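Leucine aminopeptidase A1, chloroplastic (Solanum lycopersicum, PDB 5D8N) is a metal-dependent hexameric peptidase of the M17 family that removes N-terminal amino acids from peptides and also has chaperone activity. Local coordinates at residues A[269-274]-A[359-364]; A[51-56]-A[111-116]. The protein carries 1 engineered substitution. One frame throughout, in Å; residues are numbered along the deposited sequence. Where two conformers were deposited one is given.

In the fold
The two contacts belong to different domains of the subunit and lie on opposite sides of its centre, with nearest atoms about 41 Å apart. Both are partly buried. Contact 1 joins two loops of the catalytic domain, one after helix 263-269 and the other after strand 347-358, and two other subunits press on it. Contact 2 holds together the ends of neighbouring parallel strands in the N-terminal domain and is touched by no other chain. Their chemistry differs accordingly: contact 1 relies on alanine methyls, one hydroxyl-carbonyl bond and bridging waters, whereas contact 2 rests on two backbone hydrogen bonds, with side chains laid over peptide groups.

Contact 1: residues A[269-274]-A[359-364]; sequences AAAATE and MISAEG
Glu363 reaches across Thr273 from the tight turn of 359-364 to the irregular loop of 269-274. With CG beside the backbone N and anti to the carbonyl carbon (chi1 -69°), the chain crosses the threonine at about a right angle. Its CB lies 3.6 Å from Ala270 O and already touches Thr273 CG2; CG and CD continue past the same methyl, and OE1 ends 3.7 Å from CG2. Beyond that, a water donates to both Glu363 OE1 and Thr273 OG1, closing the outer edge of the contact. Deeper in, Ser361 OG donates to Ala271 O at 2.7 Å, lying in the carbonyl plane on a lone pair. The same OG accepts from Glu363 N at 3.2 Å, an ST turn at the head of the type I turn Ser361 to Gly364. Ala271 O also receives a weak bond from Thr273 N across the inverse gamma turn centred on Ala272. The methyl of Ala271 is tightly set, 3.1 Å from Met359 O and 3.5 Å from CA of Gly364, which has no side chain. Ala272 CB rests on Met359 CG at 3.7 Å, and a second water accepts from the N of both residues, weakly from Ala272. Ala362 packs on Ala271 of a second subunit, and Ile360 on Ile360 of that subunit and of a third, consistent with a place at the trimer interface. Ala271 is also about 7 Å, side chain to side chain, from the magnesium ligand Glu387. Small methyls and one doubly engaged hydroxyl thus fix the loops closely, while the charged edge is joined through water.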
loop_
_atom_site.group_PDB
_atom_site.type_symbol
_atom_site.label_atom_id
_atom_site.label_comp_id
_atom_site.label_asym_id
_atom_site.label_seq_id
_atom_site.Cartn_x
_atom_site.Cartn_y
_atom_site.Cartn_z
ATOM N N ALA A 269 15.767 23.520 -10.322
ATOM C CA ALA A 269 15.053 24.799 -10.364
ATOM C C ALA A 269 14.154 25.038 -11.598
ATOM O O ALA A 269 13.319 25.933 -11.597
ATOM C CB ALA A 269 16.058 25.932 -10.252
ATOM N N ALA A 270 14.333 24.244 -12.646
ATOM C CA ALA A 270 13.771 24.552 -13.955
ATOM C C ALA A 270 12.241 24.573 -13.956
ATOM O O ALA A 270 11.625 25.379 -14.649
ATOM C CB ALA A 270 14.280 23.550 -14.991
ATOM N N ALA A 271 11.614 23.718 -13.159
ATOM C CA ALA A 271 10.142 23.660 -13.199
ATOM C C ALA A 271 9.535 24.981 -12.717
ATOM O O ALA A 271 8.493 25.411 -13.233
ATOM C CB ALA A 271 9.622 22.505 -12.349
ATOM N N ALA A 272 10.167 25.583 -11.708
ATOM C CA ALA A 272 9.583 26.678 -10.940
ATOM C C ALA A 272 9.800 28.004 -11.650
ATOM O O ALA A 272 10.623 28.827 -11.228
ATOM C CB ALA A 272 10.185 26.728 -9.552
ATOM N N THR A 273 9.015 28.225 -12.697
ATOM C CA THR A 273 9.189 29.418 -13.524
ATOM C C THR A 273 8.626 30.673 -12.850
ATOM O O THR A 273 8.997 31.790 -13.199
ATOM C CB THR A 273 8.492 29.238 -14.879
ATOM O OG1 THR A 273 7.106 28.942 -14.661
ATOM C CG2 THR A 273 9.158 28.097 -15.690
ATOM N N GLU A 274 7.722 30.510 -11.897
ATOM C CA GLU A 274 7.054 31.665 -11.308
ATOM C C GLU A 274 7.903 32.262 -10.179
ATOM O O GLU A 274 7.823 33.456 -9.908
ATOM C CB GLU A 274 5.686 31.266 -10.776
ATOM C CG GLU A 274 4.831 32.434 -10.302
ATOM C CD GLU A 274 4.398 33.390 -11.416
ATOM O OE1 GLU A 274 4.728 33.183 -12.611
ATOM O OE2 GLU A 274 3.733 34.397 -11.084
ATOM N N MET A 359 9.329 22.311 -8.094
ATOM C CA MET A 359 7.947 22.280 -8.537
ATOM C C MET A 359 7.733 21.294 -9.703
ATOM O O MET A 359 8.646 20.591 -10.136
ATOM C CB MET A 359 7.527 23.682 -8.991
ATOM C CG MET A 359 7.574 24.735 -7.900
ATOM S SD MET A 359 6.311 24.525 -6.630
ATOM C CE MET A 359 4.992 25.538 -7.275
ATOM N N ILE A 360 6.488 21.250 -10.171
ATOM C CA ILE A 360 6.074 20.416 -11.292
ATOM C C ILE A 360 5.438 21.275 -12.379
ATOM O O ILE A 360 4.474 22.016 -12.125
ATOM C CB ILE A 360 5.037 19.387 -10.806
ATOM C CG1 ILE A 360 5.707 18.415 -9.832
ATOM C CG2 ILE A 360 4.458 18.647 -11.992
ATOM C CD1 ILE A 360 4.730 17.598 -9.022
ATOM N N SER A 361 6.006 21.176 -13.578
ATOM C CA SER A 361 5.543 21.964 -14.718
ATOM C C SER A 361 6.133 21.409 -16.001
ATOM O O SER A 361 6.981 20.512 -15.991
ATOM C CB SER A 361 5.988 23.423 -14.583
ATOM O OG SER A 361 7.371 23.556 -14.880
ATOM N N ALA A 362 5.679 21.954 -17.118
ATOM C CA ALA A 362 6.184 21.514 -18.430
ATOM C C ALA A 362 7.694 21.765 -18.607
ATOM O O ALA A 362 8.337 21.112 -19.444
ATOM C CB ALA A 362 5.393 22.193 -19.544
ATOM N N GLU A 363 8.213 22.759 -17.882
ATOM C CA GLU A 363 9.614 23.162 -17.950
ATOM C C GLU A 363 10.476 22.350 -16.983
ATOM O O GLU A 363 11.698 22.504 -16.959
ATOM C CB GLU A 363 9.771 24.657 -17.644
ATOM C CG GLU A 363 9.202 25.589 -18.709
ATOM C CD GLU A 363 7.744 25.973 -18.471
ATOM O OE1 GLU A 363 7.136 25.493 -17.471
ATOM O OE2 GLU A 363 7.219 26.794 -19.276
ATOM N N GLY A 364 9.869 21.385 -16.301
ATOM C CA GLY A 364 10.559 20.665 -15.233
ATOM C C GLY A 364 11.445 19.510 -15.655
ATOM O O GLY A 364 11.278 18.947 -16.741
HETATM O O HOH W 1 11.573 23.531 -9.779
HETATM O O HOH W 2 5.751 27.447 -16.192
#

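Contact 2: residues A[51-56]-A[111-116]; sequences ATENDM and LGSSAS
Leu111 lays its side chain over the peptide backbone of Ala51, with CG 3.8 Å from Ala51 N and CD1 equally near that nitrogen. The two residues sit near the ends of strands 46-52 and 104-112, parallel neighbours in the mixed sheet of the N-terminal domain, which belongs to the macro clan. Two backbone bonds join the strand ends: Leu111 N gives to Ala51 O at 2.8 Å, and Glu53 N gives to Gly112 O at 3.1 Å. Both donors stand well above the plane of the carbonyl they meet. Between these bonds Thr52 points its side chain to one face of the sheet, its CB 3.3 Å from Gly112 O, while CG2 comes within 4.2 Å of Leu111 CB. Gly112 takes a positive phi of 76°, a backbone shape that suits a residue without CB, and the chain turns out of the sheet just after it. Glu53, extended beyond CG, covers this bend: its CG packs 3.7 Å from Gly112 C, and OE1 only approaches Ser113 N and OG, without a bond. The same side chain also touches Lys92. Past the strand end, segment 51-56 winds into a short 3-10 turn. Thr52 OG1 lies between the backbone N and the carbonyl carbon (chi1 64°), where it accepts from Asp55 N at 3.0 Å, an ST motif. An alanine in place of Thr52 would probably leave Asp55 N without this acceptor and lose the loose contact of CG2 with Leu111 CB. Asp55 OD1 is held by Ser146 OG, while OD2 returns to the strand and takes the N-H of Thr52 at 2.8 Å, from 43° above the carboxylate plane.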
loop_
_atom_site.group_PDB
_atom_site.type_symbol
_atom_site.label_atom_id
_atom_site.label_comp_id
_atom_site.label_asym_id
_atom_site.label_seq_id
_atom_site.Cartn_x
_atom_site.Cartn_y
_atom_site.Cartn_z
ATOM N N ALA A 51 16.392 24.087 40.997
ATOM C CA ALA A 51 16.801 23.245 42.104
ATOM C C ALA A 51 17.019 21.826 41.624
ATOM O O ALA A 51 16.107 21.220 41.057
ATOM C CB ALA A 51 15.762 23.272 43.225
ATOM N N THR A 52 18.148 21.257 42.044
ATOM C CA THR A 52 18.447 19.853 41.815
ATOM C C THR A 52 17.663 19.050 42.840
ATOM O O THR A 52 17.207 19.605 43.842
ATOM C CB THR A 52 19.963 19.549 42.008
ATOM O OG1 THR A 52 20.337 19.800 43.369
ATOM C CG2 THR A 52 20.852 20.411 41.098
ATOM N N GLU A 53 17.690 17.728 42.693
ATOM C CA GLU A 53 17.114 16.813 43.682
ATOM C C GLU A 53 17.787 16.964 45.028
ATOM O O GLU A 53 17.105 17.070 46.042
ATOM C CB GLU A 53 17.167 15.356 43.224
ATOM C CG GLU A 53 16.418 15.153 41.923
ATOM C CD GLU A 53 16.271 13.702 41.519
ATOM O OE1 GLU A 53 16.327 13.413 40.307
ATOM O OE2 GLU A 53 15.896 12.895 42.387
ATOM N N ASN A 54 19.108 17.112 45.033
ATOM C CA ASN A 54 19.828 17.318 46.283
ATOM C C ASN A 54 19.485 18.647 46.957
ATOM O O ASN A 54 19.434 18.727 48.189
ATOM C CB ASN A 54 21.339 17.227 46.049
ATOM C CG ASN A 54 21.823 15.812 45.748
ATOM O OD1 ASN A 54 21.122 14.808 45.931
ATOM N ND2 ASN A 54 23.073 15.731 45.307
ATOM N N ASP A 55 19.274 19.693 46.159
ATOM C CA ASP A 55 18.836 21.000 46.676
ATOM C C ASP A 55 17.505 20.929 47.435
ATOM O O ASP A 55 17.212 21.823 48.230
ATOM C CB ASP A 55 18.631 22.011 45.546
ATOM C CG ASP A 55 19.914 22.384 44.831
ATOM O OD1 ASP A 55 21.002 22.261 45.428
ATOM O OD2 ASP A 55 19.812 22.870 43.682
ATOM N N MET A 56 16.688 19.911 47.161
ATOM C CA MET A 56 15.370 19.764 47.799
ATOM C C MET A 56 15.355 18.887 49.057
ATOM O O MET A 56 14.294 18.569 49.603
ATOM C CB MET A 56 14.375 19.196 46.783
ATOM C CG MET A 56 14.180 20.079 45.567
ATOM S SD MET A 56 13.661 21.754 45.988
ATOM C CE MET A 56 12.137 21.386 46.861
ATOM N N LEU A 111 15.937 20.448 38.340
ATOM C CA LEU A 111 17.082 20.225 37.461
ATOM C C LEU A 111 17.531 18.757 37.407
ATOM O O LEU A 111 18.501 18.424 36.725
ATOM C CB LEU A 111 18.236 21.108 37.914
ATOM C CG LEU A 111 17.943 22.609 37.895
ATOM C CD1 LEU A 111 19.097 23.425 38.465
ATOM C CD2 LEU A 111 17.634 23.069 36.479
ATOM N N GLY A 112 16.922 17.914 38.237
ATOM C CA GLY A 112 17.295 16.514 38.332
ATOM C C GLY A 112 18.586 16.316 39.105
ATOM O O GLY A 112 18.931 17.123 39.964
ATOM N N SER A 113 19.310 15.249 38.782
ATOM C CA SER A 113 20.660 15.054 39.303
ATOM C C SER A 113 21.620 14.795 38.138
ATOM O O SER A 113 21.286 14.145 37.140
ATOM C CB SER A 113 20.651 13.897 40.304
ATOM O OG SER A 113 20.347 12.665 39.666
ATOM N N SER A 114 22.795 15.399 38.212
ATOM C CA SER A 114 23.821 15.161 37.204
ATOM C C SER A 114 23.312 15.556 35.824
ATOM O O SER A 114 23.511 14.828 34.852
ATOM C CB SER A 114 24.258 13.687 37.183
ATOM O OG SER A 114 24.824 13.269 38.414
ATOM N N ALA A 115 22.681 16.718 35.721
ATOM C CA ALA A 115 22.362 17.232 34.399
ATOM C C ALA A 115 23.444 18.148 33.793
ATOM O O ALA A 115 24.067 19.001 34.442
ATOM C CB ALA A 115 20.990 17.885 34.401
ATOM N N SER A 116 23.695 17.904 32.512
ATOM C CA SER A 116 24.787 18.556 31.813
ATOM C C SER A 116 24.421 20.000 31.484
ATOM O O SER A 116 23.303 20.282 31.049
ATOM C CB SER A 116 25.133 17.768 30.550
ATOM O OG SER A 116 24.099 17.841 29.577
#